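Long-range contacts in phosphoglycerate kinase (Coxiella burnetii, PDB 4NG4), which catalyses the reversible transfer of a phosphoryl group between ATP and 3-phosphoglycerate, forming ADP and 1,3-bisphosphoglycerate, as a monomeric enzyme of glycolysis: residues V27-D32 and I146-A151; V65-H70 and A117-N122. One frame throughout, in Å; residues are numbered along the deposited sequence.

Interaction 1. Residues V27-D32 and I146-A151; sequences VMIRED and IFVMDA
M28 and R30 bond through both their N and O atoms to every second residue of 146-151, the pattern of parallel strands in register. The strand axes of 27-31 and 146-149 approach to 4.7 Å and are inclined by 15°. M28 N donates to I146 O and M28 O accepts from V148 N; R30 N then donates to V148 O. The fourth bond, D150 N to R30 O at 3.1 Å, is more bent (139° at the hydrogen); next to it A151 CB lies 3.5 Å from R30 O.

On the face carrying V27, I29 and V148, V27 CG1 reaches V148 CG2 at 3.8 Å, and helix 46-60 covers I29. The other face carries M28, R30, F147 and M149. F147 has CG anti to its backbone N (chi1 178°). In its ring CD1 lies 3.3 Å from M28 O and CZ 3.8 Å from R30 CB, while V165 and A166 of helix 160-168 pack against the side chain. Strands 26-31 and 146-149 are neighbours in a parallel sheet flanked by helices on both faces, with 171-174 on the far side of 146-149; this is the Rossmann-like core of the N-terminal domain of phosphoglycerate kinase.

R30 and M149 run side by side in the same direction, R30 CG lying 3.9 Å from M149 SD; farther out, the guanidinium bonds to S161 through NE and to H70 through NH1. E31 and D150 present carboxylates with nearly perpendicular planes, E31 OE2 being 2.7 Å from D150 OD2. D150 is also held by L177 N at OD1 and by T54 at OD2.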
loop_
_atom_site.group_PDB
_atom_site.type_symbol
_atom_site.label_atom_id
_atom_site.label_comp_id
_atom_site.label_asym_id
_atom_site.label_seq_id
_atom_site.Cartn_x
_atom_site.Cartn_y
_atom_site.Cartn_z
ATOM N N VAL A 27 -1.692 -14.059 23.957
ATOM C CA VAL A 27 -1.844 -13.727 22.545
ATOM C C VAL A 27 -1.001 -12.525 22.211
ATOM O O VAL A 27 -1.145 -11.465 22.815
ATOM C CB VAL A 27 -3.312 -13.424 22.176
ATOM C CG1 VAL A 27 -3.414 -12.988 20.719
ATOM C CG2 VAL A 27 -4.192 -14.648 22.438
ATOM N N MET A 28 -0.140 -12.707 21.220
ATOM C CA MET A 28 0.803 -11.690 20.793
ATOM C C MET A 28 0.338 -11.137 19.441
ATOM O O MET A 28 0.404 -11.831 18.423
ATOM C CB MET A 28 2.190 -12.324 20.695
ATOM C CG MET A 28 3.338 -11.379 20.962
ATOM S SD MET A 28 4.912 -12.257 21.016
ATOM C CE MET A 28 5.627 -11.521 22.487
ATOM N N ILE A 29 -0.162 -9.902 19.451
ATOM C CA ILE A 29 -0.682 -9.252 18.249
ATOM C C ILE A 29 0.309 -8.217 17.716
ATOM O O ILE A 29 0.557 -7.208 18.364
ATOM C CB ILE A 29 -2.019 -8.539 18.534
ATOM C CG1 ILE A 29 -3.032 -9.512 19.130
ATOM C CG2 ILE A 29 -2.591 -7.924 17.263
ATOM C CD1 ILE A 29 -4.266 -8.812 19.645
ATOM N N ARG A 30 0.853 -8.466 16.527
ATOM C CA ARG A 30 1.712 -7.499 15.851
ATOM C C ARG A 30 0.839 -6.516 15.082
ATOM O O ARG A 30 0.135 -6.884 14.129
ATOM C CB ARG A 30 2.681 -8.201 14.899
ATOM C CG ARG A 30 3.638 -7.254 14.125
ATOM C CD ARG A 30 4.734 -6.710 14.992
ATOM N NE ARG A 30 5.811 -6.095 14.220
ATOM C CZ ARG A 30 5.801 -4.851 13.743
ATOM N NH1 ARG A 30 4.760 -4.056 13.931
ATOM N NH2 ARG A 30 6.837 -4.411 13.043
ATOM N N GLU A 31 0.914 -5.255 15.487
ATOM C CA GLU A 31 0.148 -4.189 14.862
ATOM C C GLU A 31 1.088 -3.104 14.305
ATOM O O GLU A 31 2.279 -3.069 14.619
ATOM C CB GLU A 31 -0.807 -3.581 15.883
ATOM C CG GLU A 31 -1.810 -4.564 16.485
ATOM C CD GLU A 31 -3.023 -4.798 15.613
ATOM O OE1 GLU A 31 -3.141 -4.135 14.568
ATOM O OE2 GLU A 31 -3.872 -5.652 15.987
ATOM N N ASP A 32 0.526 -2.252 13.447
ATOM C CA ASP A 32 1.194 -1.080 12.889
ATOM C C ASP A 32 0.599 0.122 13.614
ATOM O O ASP A 32 -0.384 0.699 13.194
ATOM C CB ASP A 32 0.979 -1.005 11.371
ATOM C CG ASP A 32 1.693 0.183 10.715
ATOM O OD1 ASP A 32 2.398 0.962 11.395
ATOM O OD2 ASP A 32 1.552 0.353 9.483
ATOM N N ILE A 146 -0.163 -18.065 21.133
ATOM C CA ILE A 146 -0.572 -17.738 19.768
ATOM C C ILE A 146 0.028 -16.412 19.306
ATOM O O ILE A 146 0.069 -15.442 20.070
ATOM C CB ILE A 146 -2.110 -17.637 19.637
ATOM C CG1 ILE A 146 -2.788 -18.937 20.079
ATOM C CG2 ILE A 146 -2.500 -17.312 18.198
ATOM C CD1 ILE A 146 -4.279 -18.818 20.166
ATOM N N PHE A 147 0.485 -16.383 18.052
ATOM C CA PHE A 147 0.939 -15.150 17.412
ATOM C C PHE A 147 -0.037 -14.741 16.324
ATOM O O PHE A 147 -0.404 -15.561 15.486
ATOM C CB PHE A 147 2.328 -15.332 16.803
ATOM C CG PHE A 147 2.835 -14.115 16.073
ATOM C CD1 PHE A 147 2.984 -12.907 16.739
ATOM C CD2 PHE A 147 3.159 -14.174 14.723
ATOM C CE1 PHE A 147 3.453 -11.787 16.090
ATOM C CE2 PHE A 147 3.621 -13.052 14.060
ATOM C CZ PHE A 147 3.771 -11.856 14.749
ATOM N N VAL A 148 -0.435 -13.469 16.338
ATOM C CA VAL A 148 -1.356 -12.925 15.352
ATOM C C VAL A 148 -0.668 -11.809 14.560
ATOM O O VAL A 148 -0.452 -10.716 15.094
ATOM C CB VAL A 148 -2.618 -12.369 16.029
ATOM C CG1 VAL A 148 -3.624 -11.935 14.992
ATOM C CG2 VAL A 148 -3.222 -13.411 16.916
ATOM N N MET A 149 -0.307 -12.096 13.307
ATOM C CA MET A 149 0.234 -11.082 12.408
ATOM C C MET A 149 -0.912 -10.279 11.841
ATOM O O MET A 149 -1.595 -10.727 10.923
ATOM C CB MET A 149 1.052 -11.705 11.268
ATOM C CG MET A 149 1.663 -10.688 10.273
ATOM S SD MET A 149 2.415 -9.251 11.064
ATOM C CE MET A 149 3.567 -8.711 9.809
ATOM N N ASP A 150 -1.097 -9.081 12.382
ATOM C CA ASP A 150 -2.164 -8.186 11.973
ATOM C C ASP A 150 -1.575 -6.888 11.416
ATOM O O ASP A 150 -2.153 -5.824 11.617
ATOM C CB ASP A 150 -3.043 -7.902 13.191
ATOM C CG ASP A 150 -4.358 -7.241 12.840
ATOM O OD1 ASP A 150 -5.022 -7.678 11.865
ATOM O OD2 ASP A 150 -4.738 -6.288 13.564
ATOM N N ALA A 151 -0.443 -6.984 10.704
ATOM C CA ALA A 151 0.318 -5.800 10.259
ATOM C C ALA A 151 0.793 -5.842 8.781
ATOM O O ALA A 151 2.006 -5.901 8.498
ATOM C CB ALA A 151 1.506 -5.594 11.189
#

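Interaction 2. Residues V65-H70 and A117-N122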
loop_
_atom_site.group_PDB
_atom_site.type_symbol
_atom_site.label_atom_id
_atom_site.label_comp_id
_atom_site.label_asym_id
_atom_site.label_seq_id
_atom_site.Cartn_x
_atom_site.Cartn_y
_atom_site.Cartn_z
ATOM N N VAL A 65 -3.521 -10.286 26.465
ATOM C CA VAL A 65 -3.071 -9.620 25.229
ATOM C C VAL A 65 -1.742 -8.867 25.335
ATOM O O VAL A 65 -1.596 -7.965 26.157
ATOM C CB VAL A 65 -4.151 -8.642 24.694
ATOM C CG1 VAL A 65 -3.539 -7.648 23.725
ATOM C CG2 VAL A 65 -5.276 -9.412 24.028
ATOM N N MET A 66 -0.793 -9.247 24.483
ATOM C CA MET A 66 0.466 -8.526 24.327
ATOM C C MET A 66 0.497 -7.825 22.961
ATOM O O MET A 66 0.604 -8.482 21.923
ATOM C CB MET A 66 1.643 -9.494 24.429
ATOM C CG MET A 66 1.875 -10.058 25.813
ATOM S SD MET A 66 3.010 -11.474 25.810
ATOM C CE MET A 66 1.886 -12.780 25.338
ATOM N N ILE A 67 0.403 -6.500 22.971
ATOM C CA ILE A 67 0.342 -5.728 21.733
ATOM C C ILE A 67 1.741 -5.343 21.269
ATOM O O ILE A 67 2.471 -4.663 21.979
ATOM C CB ILE A 67 -0.481 -4.441 21.895
ATOM C CG1 ILE A 67 -1.887 -4.753 22.432
ATOM C CG2 ILE A 67 -0.562 -3.714 20.554
ATOM C CD1 ILE A 67 -2.645 -3.523 22.889
ATOM N N LEU A 68 2.091 -5.743 20.056
ATOM C CA LEU A 68 3.445 -5.577 19.536
ATOM C C LEU A 68 3.454 -4.562 18.379
ATOM O O LEU A 68 2.568 -4.590 17.531
ATOM C CB LEU A 68 3.952 -6.940 19.073
ATOM C CG LEU A 68 5.423 -7.262 19.280
ATOM C CD1 LEU A 68 5.853 -7.184 20.764
ATOM C CD2 LEU A 68 5.677 -8.636 18.691
ATOM N N SER A 69 4.414 -3.644 18.367
ATOM C CA SER A 69 4.495 -2.656 17.286
ATOM C C SER A 69 5.860 -2.001 17.126
ATOM O O SER A 69 6.710 -2.060 18.011
ATOM C CB SER A 69 3.460 -1.540 17.452
ATOM O OG SER A 69 3.374 -0.773 16.261
ATOM N N HIS A 70 6.056 -1.390 15.962
ATOM C CA HIS A 70 7.261 -0.635 15.708
ATOM C C HIS A 70 6.919 0.841 15.863
ATOM O O HIS A 70 5.752 1.189 16.003
ATOM C CB HIS A 70 7.853 -0.968 14.331
ATOM C CG HIS A 70 7.003 -0.538 13.180
ATOM N ND1 HIS A 70 5.867 -1.217 12.800
ATOM C CD2 HIS A 70 7.127 0.503 12.322
ATOM C CE1 HIS A 70 5.328 -0.616 11.753
ATOM N NE2 HIS A 70 6.068 0.435 11.449
ATOM N N ALA A 117 -4.794 -5.978 28.485
ATOM C CA ALA A 117 -3.868 -5.881 27.352
ATOM C C ALA A 117 -2.687 -4.980 27.679
ATOM O O ALA A 117 -2.855 -3.889 28.226
ATOM C CB ALA A 117 -4.588 -5.346 26.129
ATOM N N ILE A 118 -1.491 -5.432 27.323
ATOM C CA ILE A 118 -0.282 -4.648 27.543
ATOM C C ILE A 118 0.373 -4.354 26.201
ATOM O O ILE A 118 0.207 -5.109 25.241
ATOM C CB ILE A 118 0.707 -5.340 28.544
ATOM C CG1 ILE A 118 1.250 -6.668 27.998
ATOM C CG2 ILE A 118 0.025 -5.574 29.882
ATOM C CD1 ILE A 118 2.347 -6.520 26.949
ATOM N N LEU A 119 1.093 -3.237 26.137
ATOM C CA LEU A 119 1.809 -2.827 24.924
ATOM C C LEU A 119 3.309 -2.926 25.168
ATOM O O LEU A 119 3.863 -2.186 25.981
ATOM C CB LEU A 119 1.428 -1.393 24.520
ATOM C CG LEU A 119 2.125 -0.769 23.304
ATOM C CD1 LEU A 119 1.860 -1.566 22.034
ATOM C CD2 LEU A 119 1.691 0.671 23.145
ATOM N N CYS A 120 3.948 -3.857 24.463
ATOM C CA CYS A 120 5.393 -4.016 24.507
ATOM C C CYS A 120 6.057 -2.788 23.885
ATOM O O CYS A 120 5.531 -2.201 22.914
ATOM C CB CYS A 120 5.814 -5.278 23.744
ATOM S SG CYS A 120 5.170 -6.845 24.439
ATOM N N GLU A 121 7.219 -2.422 24.432
ATOM C CA GLU A 121 7.958 -1.274 23.943
ATOM C C GLU A 121 8.485 -1.544 22.519
ATOM O O GLU A 121 8.817 -2.683 22.186
ATOM C CB GLU A 121 9.096 -0.945 24.905
ATOM C CG GLU A 121 9.943 0.259 24.533
ATOM C CD GLU A 121 9.136 1.505 24.227
ATOM O OE1 GLU A 121 8.414 1.522 23.200
ATOM O OE2 GLU A 121 9.250 2.487 24.993
ATOM N N ASN A 122 8.507 -0.493 21.691
ATOM C CA ASN A 122 9.061 -0.514 20.324
ATOM C C ASN A 122 9.964 -1.733 20.040
ATOM O O ASN A 122 11.019 -1.904 20.647
ATOM C CB ASN A 122 9.835 0.797 20.089
ATOM C CG ASN A 122 10.132 1.065 18.637
ATOM O OD1 ASN A 122 9.971 0.198 17.768
ATOM N ND2 ASN A 122 10.583 2.279 18.362
#
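I118 has CG1 between its backbone N and carbonyl carbon (chi1 64°), and a chi2 of 77° then sets CD1 over the neighbouring strand, 3.7 Å from M66 CG. The two side chains lie side by side and point the same way. L119 instead holds CG anti to its backbone N; its CD1 meets I67 CG2 at 3.6 Å on the face that also carries V65 and A117.

At the beginning of the pair, V65 CG1 touches A117 CB at 3.5 Å, and I67 CD1 approaches the same methyl from farther along its strand. Past the last bridge, L68 CD1 rests 3.5 Å from C120 CB, with the sulfur slightly farther off. Helix 86-94 packs on I67 and L119, helix 46-60 on V65, I67 and A117, and I103 of strand 102-103 meets I118.

The backbones run parallel, their short axes 28° apart. I118 N donates to V65 O, and I67 N to I118 O at 2.7 Å. C120 N reaches I67 O at 3.0 Å in a bond more bent than the other two, as the chains begin to separate.

Beyond C120 the link is looser: N122 OD1 lies 3.5 Å from H70 CA. The N122 amide is anchored elsewhere, ND2 to L71 O and F83 O and OD1 to R124 N, which ties this loop to two predicted substrate-binding residues. Parallel strands covered by helices, with ligand-binding loops at their C-terminal ends, mark the Rossmann-like N-terminal domain of phosphoglycerate kinase, where H70 is predicted to bind substrate.

In the fold
Interactions 1 and 2 lie in one parallel sheet, their centres 9 Å apart, with strands 26-31 and 64-69 adjacent. The seam between them holds two probable backbone hydrogen bonds, E31 N to L68 O and L68 N to I29 O, both 2.7 Å. In sequence, interaction 2 is nested inside the loop closed by interaction 1. Their C-terminal ends converge on the predicted substrate site: D32 OD1 packs 3.3 Å from H70 CE1, and S69 OG bonds across the seam to E31 O. Bound ADP and magnesium occupy the other domain, whose ADP pocket residues fall between 201 and 359, consistent with both contacts lying on the phosphoglycerate side of the cleft.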